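Local structure of sensor protein QseC (Escherichia coli, 3JZ3) at residues V86-H91 with L121-L126; L58-R63 with V187-K192. The protein senses signals at the inner membrane as the histidine kinase of the QseB/QseC two-component system, autophosphorylating from ATP and activating the flagella regulon. All blocks are in the same frame, centred on the assembly; numbering follows the deposited sequence.

Contact 1. Residues V86-H91 with L121-L126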
# COMPACT_ATOMS: atom_id res chain seq x y z
N VAL B 86 -2.31 1.33 15.63
CA VAL B 86 -1.50 0.95 16.78
C VAL B 86 -1.14 -0.53 16.67
O VAL B 86 0.00 -0.91 16.91
CB VAL B 86 -2.18 1.30 18.13
CG1 VAL B 86 -1.48 0.62 19.29
CG2 VAL B 86 -2.20 2.80 18.34
N MSE B 87 -2.12 -1.34 16.27
CA MSE B 87 -1.95 -2.79 16.15
C MSE B 87 -0.89 -3.20 15.13
O MSE B 87 -0.15 -4.16 15.36
CB MSE B 87 -3.28 -3.48 15.84
CG MSE B 87 -4.18 -3.68 17.07
SE MSE B 87 -3.23 -4.44 18.61
CE MSE B 87 -2.35 -2.83 19.26
N ASP B 88 -0.82 -2.47 14.03
CA ASP B 88 0.19 -2.71 13.00
C ASP B 88 1.60 -2.52 13.56
O ASP B 88 2.55 -3.16 13.10
CB ASP B 88 -0.01 -1.75 11.82
CG ASP B 88 -1.17 -2.16 10.93
OD1 ASP B 88 -1.53 -3.35 10.90
OD2 ASP B 88 -1.71 -1.27 10.23
N ILE B 89 1.70 -1.67 14.58
CA ILE B 89 2.97 -1.17 15.09
C ILE B 89 3.40 -1.82 16.41
O ILE B 89 4.58 -2.04 16.64
CB ILE B 89 2.90 0.38 15.26
CG1 ILE B 89 3.10 1.08 13.91
CG2 ILE B 89 3.88 0.91 16.31
CD1 ILE B 89 4.45 0.82 13.26
N TYR B 90 2.42 -2.13 17.25
CA TYR B 90 2.66 -2.44 18.66
C TYR B 90 3.80 -3.42 18.96
O TYR B 90 4.72 -3.09 19.71
CB TYR B 90 1.37 -2.90 19.35
CG TYR B 90 1.51 -3.12 20.83
CD1 TYR B 90 1.61 -2.04 21.71
CD2 TYR B 90 1.55 -4.41 21.36
CE1 TYR B 90 1.74 -2.24 23.08
CE2 TYR B 90 1.68 -4.62 22.73
CZ TYR B 90 1.78 -3.53 23.58
OH TYR B 90 1.91 -3.74 24.94
N HIS B 91 3.73 -4.62 18.38
CA HIS B 91 4.69 -5.69 18.68
C HIS B 91 6.10 -5.33 18.24
O HIS B 91 7.06 -5.55 18.98
CB HIS B 91 4.24 -7.01 18.05
CG HIS B 91 5.17 -8.15 18.30
ND1 HIS B 91 5.19 -8.85 19.49
CD2 HIS B 91 6.13 -8.72 17.52
CE1 HIS B 91 6.11 -9.79 19.43
NE2 HIS B 91 6.70 -9.74 18.25
N LEU B 121 -2.03 8.74 6.75
CA LEU B 121 -1.82 9.90 7.62
C LEU B 121 -1.42 9.45 9.03
O LEU B 121 -0.38 9.85 9.54
CB LEU B 121 -3.08 10.77 7.68
CG LEU B 121 -3.01 12.12 8.39
CD1 LEU B 121 -4.17 13.00 7.97
CD2 LEU B 121 -2.98 11.97 9.91
N VAL B 122 -2.27 8.62 9.64
CA VAL B 122 -2.06 8.20 11.02
C VAL B 122 -0.75 7.44 11.17
O VAL B 122 0.01 7.67 12.11
CB VAL B 122 -3.25 7.34 11.55
CG1 VAL B 122 -2.93 6.74 12.91
CG2 VAL B 122 -4.52 8.19 11.64
N ARG B 123 -0.48 6.56 10.22
CA ARG B 123 0.69 5.70 10.26
C ARG B 123 2.01 6.47 10.12
O ARG B 123 3.01 6.12 10.75
CB ARG B 123 0.58 4.61 9.20
CG ARG B 123 1.58 3.50 9.35
CD ARG B 123 1.27 2.59 10.53
NE ARG B 123 2.30 1.56 10.67
CZ ARG B 123 2.34 0.43 9.97
NH1 ARG B 123 1.41 0.15 9.06
NH2 ARG B 123 3.32 -0.43 10.18
N ASN B 124 2.01 7.53 9.31
CA ASN B 124 3.17 8.42 9.20
C ASN B 124 3.51 9.10 10.52
O ASN B 124 4.68 9.17 10.90
CB ASN B 124 2.94 9.47 8.11
CG ASN B 124 3.36 8.98 6.75
OD1 ASN B 124 4.55 8.97 6.43
ND2 ASN B 124 2.40 8.58 5.93
N LEU B 125 2.48 9.61 11.20
CA LEU B 125 2.66 10.25 12.50
C LEU B 125 3.16 9.25 13.54
O LEU B 125 3.95 9.60 14.41
CB LEU B 125 1.34 10.87 12.97
CG LEU B 125 0.73 12.03 12.18
CD1 LEU B 125 -0.61 12.38 12.79
CD2 LEU B 125 1.65 13.25 12.15
N LEU B 126 2.69 8.01 13.42
CA LEU B 126 3.06 6.94 14.33
C LEU B 126 4.49 6.46 14.12
O LEU B 126 5.24 6.34 15.08
CB LEU B 126 2.10 5.76 14.20
CG LEU B 126 0.93 5.72 15.17
CD1 LEU B 126 0.04 4.54 14.84
CD2 LEU B 126 1.44 5.62 16.60

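Contact 2. Residues L58-R63 with V187-K192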
# COMPACT_ATOMS: atom_id res chain seq x y z
N LEU B 58 1.00 11.37 -6.43
CA LEU B 58 -0.24 11.21 -7.20
C LEU B 58 -1.35 12.16 -6.74
O LEU B 58 -2.14 12.63 -7.57
CB LEU B 58 -0.71 9.76 -7.19
CG LEU B 58 0.16 8.72 -7.90
CD1 LEU B 58 -0.44 7.33 -7.78
CD2 LEU B 58 0.38 9.08 -9.37
N LEU B 59 -1.41 12.43 -5.44
CA LEU B 59 -2.37 13.39 -4.89
C LEU B 59 -2.12 14.80 -5.43
O LEU B 59 -3.05 15.48 -5.85
CB LEU B 59 -2.33 13.41 -3.36
CG LEU B 59 -3.15 12.40 -2.55
CD1 LEU B 59 -2.82 12.55 -1.08
CD2 LEU B 59 -4.65 12.57 -2.78
N THR B 60 -0.85 15.21 -5.39
CA THR B 60 -0.42 16.52 -5.87
C THR B 60 -0.71 16.69 -7.37
O THR B 60 -1.32 17.69 -7.77
CB THR B 60 1.08 16.74 -5.61
OG1 THR B 60 1.42 16.32 -4.28
CG2 THR B 60 1.45 18.21 -5.78
N LEU B 61 -0.29 15.72 -8.18
CA LEU B 61 -0.45 15.80 -9.63
C LEU B 61 -1.92 15.82 -10.05
O LEU B 61 -2.28 16.51 -11.01
CB LEU B 61 0.27 14.64 -10.33
CG LEU B 61 1.79 14.52 -10.16
CD1 LEU B 61 2.30 13.30 -10.89
CD2 LEU B 61 2.50 15.77 -10.63
N SER B 62 -2.75 15.08 -9.32
CA SER B 62 -4.20 15.04 -9.58
C SER B 62 -4.90 16.31 -9.08
O SER B 62 -6.09 16.51 -9.37
CB SER B 62 -4.81 13.81 -8.92
OG SER B 62 -4.58 13.81 -7.52
N ARG B 63 -4.16 17.15 -8.36
CA ARG B 63 -4.68 18.35 -7.68
C ARG B 63 -6.09 18.16 -7.11
O ARG B 63 -7.04 18.87 -7.47
CB ARG B 63 -4.54 19.62 -8.56
CG ARG B 63 -5.23 19.59 -9.92
CD ARG B 63 -4.77 20.73 -10.83
NE ARG B 63 -4.83 22.05 -10.18
CZ ARG B 63 -3.77 22.79 -9.86
NH1 ARG B 63 -2.54 22.37 -10.12
NH2 ARG B 63 -3.95 23.97 -9.28
N VAL B 187 0.90 14.34 5.36
CA VAL B 187 0.04 14.48 6.53
C VAL B 187 -0.77 15.76 6.41
O VAL B 187 -1.99 15.74 6.56
CB VAL B 187 0.86 14.46 7.84
CG1 VAL B 187 -0.02 14.78 9.05
CG2 VAL B 187 1.56 13.11 8.03
N GLN B 188 -0.09 16.87 6.10
CA GLN B 188 -0.76 18.15 5.88
C GLN B 188 -1.73 18.10 4.69
O GLN B 188 -2.81 18.68 4.75
CB GLN B 188 0.26 19.27 5.70
N ARG B 189 -1.34 17.40 3.63
CA ARG B 189 -2.13 17.34 2.40
C ARG B 189 -3.39 16.49 2.57
O ARG B 189 -4.48 16.90 2.17
CB ARG B 189 -1.26 16.81 1.25
CG ARG B 189 -1.93 16.84 -0.12
CD ARG B 189 -0.93 16.51 -1.24
NE ARG B 189 -0.14 17.68 -1.65
CZ ARG B 189 1.10 17.95 -1.24
NH1 ARG B 189 1.73 17.14 -0.40
NH2 ARG B 189 1.71 19.04 -1.67
N ILE B 190 -3.23 15.30 3.15
CA ILE B 190 -4.36 14.41 3.43
C ILE B 190 -5.33 15.07 4.41
O ILE B 190 -6.55 15.05 4.19
CB ILE B 190 -3.88 13.04 3.95
CG1 ILE B 190 -3.30 12.21 2.81
CG2 ILE B 190 -5.01 12.28 4.65
CD1 ILE B 190 -2.48 11.02 3.27
N ALA B 191 -4.79 15.65 5.47
CA ALA B 191 -5.58 16.37 6.46
C ALA B 191 -6.44 17.44 5.81
O ALA B 191 -7.66 17.48 6.02
CB ALA B 191 -4.69 16.98 7.54
N LYS B 192 -5.81 18.29 4.99
CA LYS B 192 -6.48 19.40 4.31
C LYS B 192 -7.60 18.91 3.40
O LYS B 192 -8.66 19.52 3.33
CB LYS B 192 -5.48 20.24 3.52

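Contact 1. Residues V86-H91 with L121-L126
The axes of segments 86-91 and 121-126, where Ile-89 and Asp-88 meet Arg-123, run in roughly the same direction, crossing at -26° and 10.7 Å apart at closest approach. The backbones come nearest where the CA atoms of Val-86 and Leu-126 lie 7.9 Å apart, and side chains bridge this wide spacing. Arg-123 reaches over by a bend at its second torsion (chi2 73°), which brings its guanidinium against segment 86-91. Asp-88 crosses it at about a right angle: its CB rests 3.6 Å above one face of the group, offset toward the rim. The carboxylate is tilted 38° from the guanidinium plane, and Asp-88 OD2 stands 3.6 Å from Arg-123 NH1, well out of that plane. This long salt bridge is therefore charge attraction without a directed N-H. Ile-89 adds an apolar flank, with CG1 and CD1 both 3.4 Å from Arg-123 NE. At the start of segment 86-91, Leu-126 CD1 lies 4.1 Å from Val-86 N. The contact joins helices 78-95 and 115-131 of the ATP-binding domain of the kinase. Leu-44 and Ile-48 of helix 42-61 also touch Arg-123, while Leu-44 of the second subunit packs on Asp-88. Val-122 and Leu-125, on segment 121-126, rest on Phe-148 of strand 147-151, so helix 115-131 lies between the sheet and helix 42-61.

Contact 2. Residues L58-R63 with V187-K192
Leu-59, near the C-terminal end of helix 42-61, has its CB directed toward segment 187-192 and makes the close-packed half of this contact. Its CD1 meets Ile-190 CG1 at 3.9 Å, the two side chains crossing at about a right angle, and its CB lies 4.0 Å from Arg-189 CD. Leu-58 of the second subunit packs on Leu-59. The solvent side is looser and polar. There Arg-189 first extends from its helix, CG anti to the backbone N (chi1 -173°), then bends at its third torsion (chi3 -83°), which turns a face of its guanidinium to Thr-60. Thr-60 OG1 sits 3.3 Å above that face, offset toward the rim; it is also 3.3 Å from Arg-189 NE, but the angle is too poor for a hydrogen bond. Asp-56, one turn before Thr-60, is the polar partner of both: its carbonyl oxygen bonds to Thr-60 OG1, and its OD1 forms a salt bridge with Arg-189 NH1. Across the two segments, then, cohesion is van der Waals packing; the ionic tie to Arg-189 comes from Asp-56, joining the ATP-binding domain to the last turns of helix 42-61, which probably belongs to the phospho-acceptor (dimerisation) helical hairpin.

The centre of contact 1 is about 6 Å from the centre of the chain and the contact is buried; that of contact 2 is about 15 Å away, and it is only partly buried. Contact 1 pairs two helices of the ATP-binding domain; contact 2 ties one of its helices to helix 42-61 of the phospho-acceptor region. Segments 121-126 and 187-192 join the two directly: Leu-121 CD1 packs 3.5 Å from Ile-190 CG2. Both contacts place an arginine face beneath a shorter side chain. In contact 1 a carboxylate within the segments makes a long, undirected salt bridge, with a second, weak ion pair to Asp-127; in contact 2 the carboxylate lies outside them, on Asp-56.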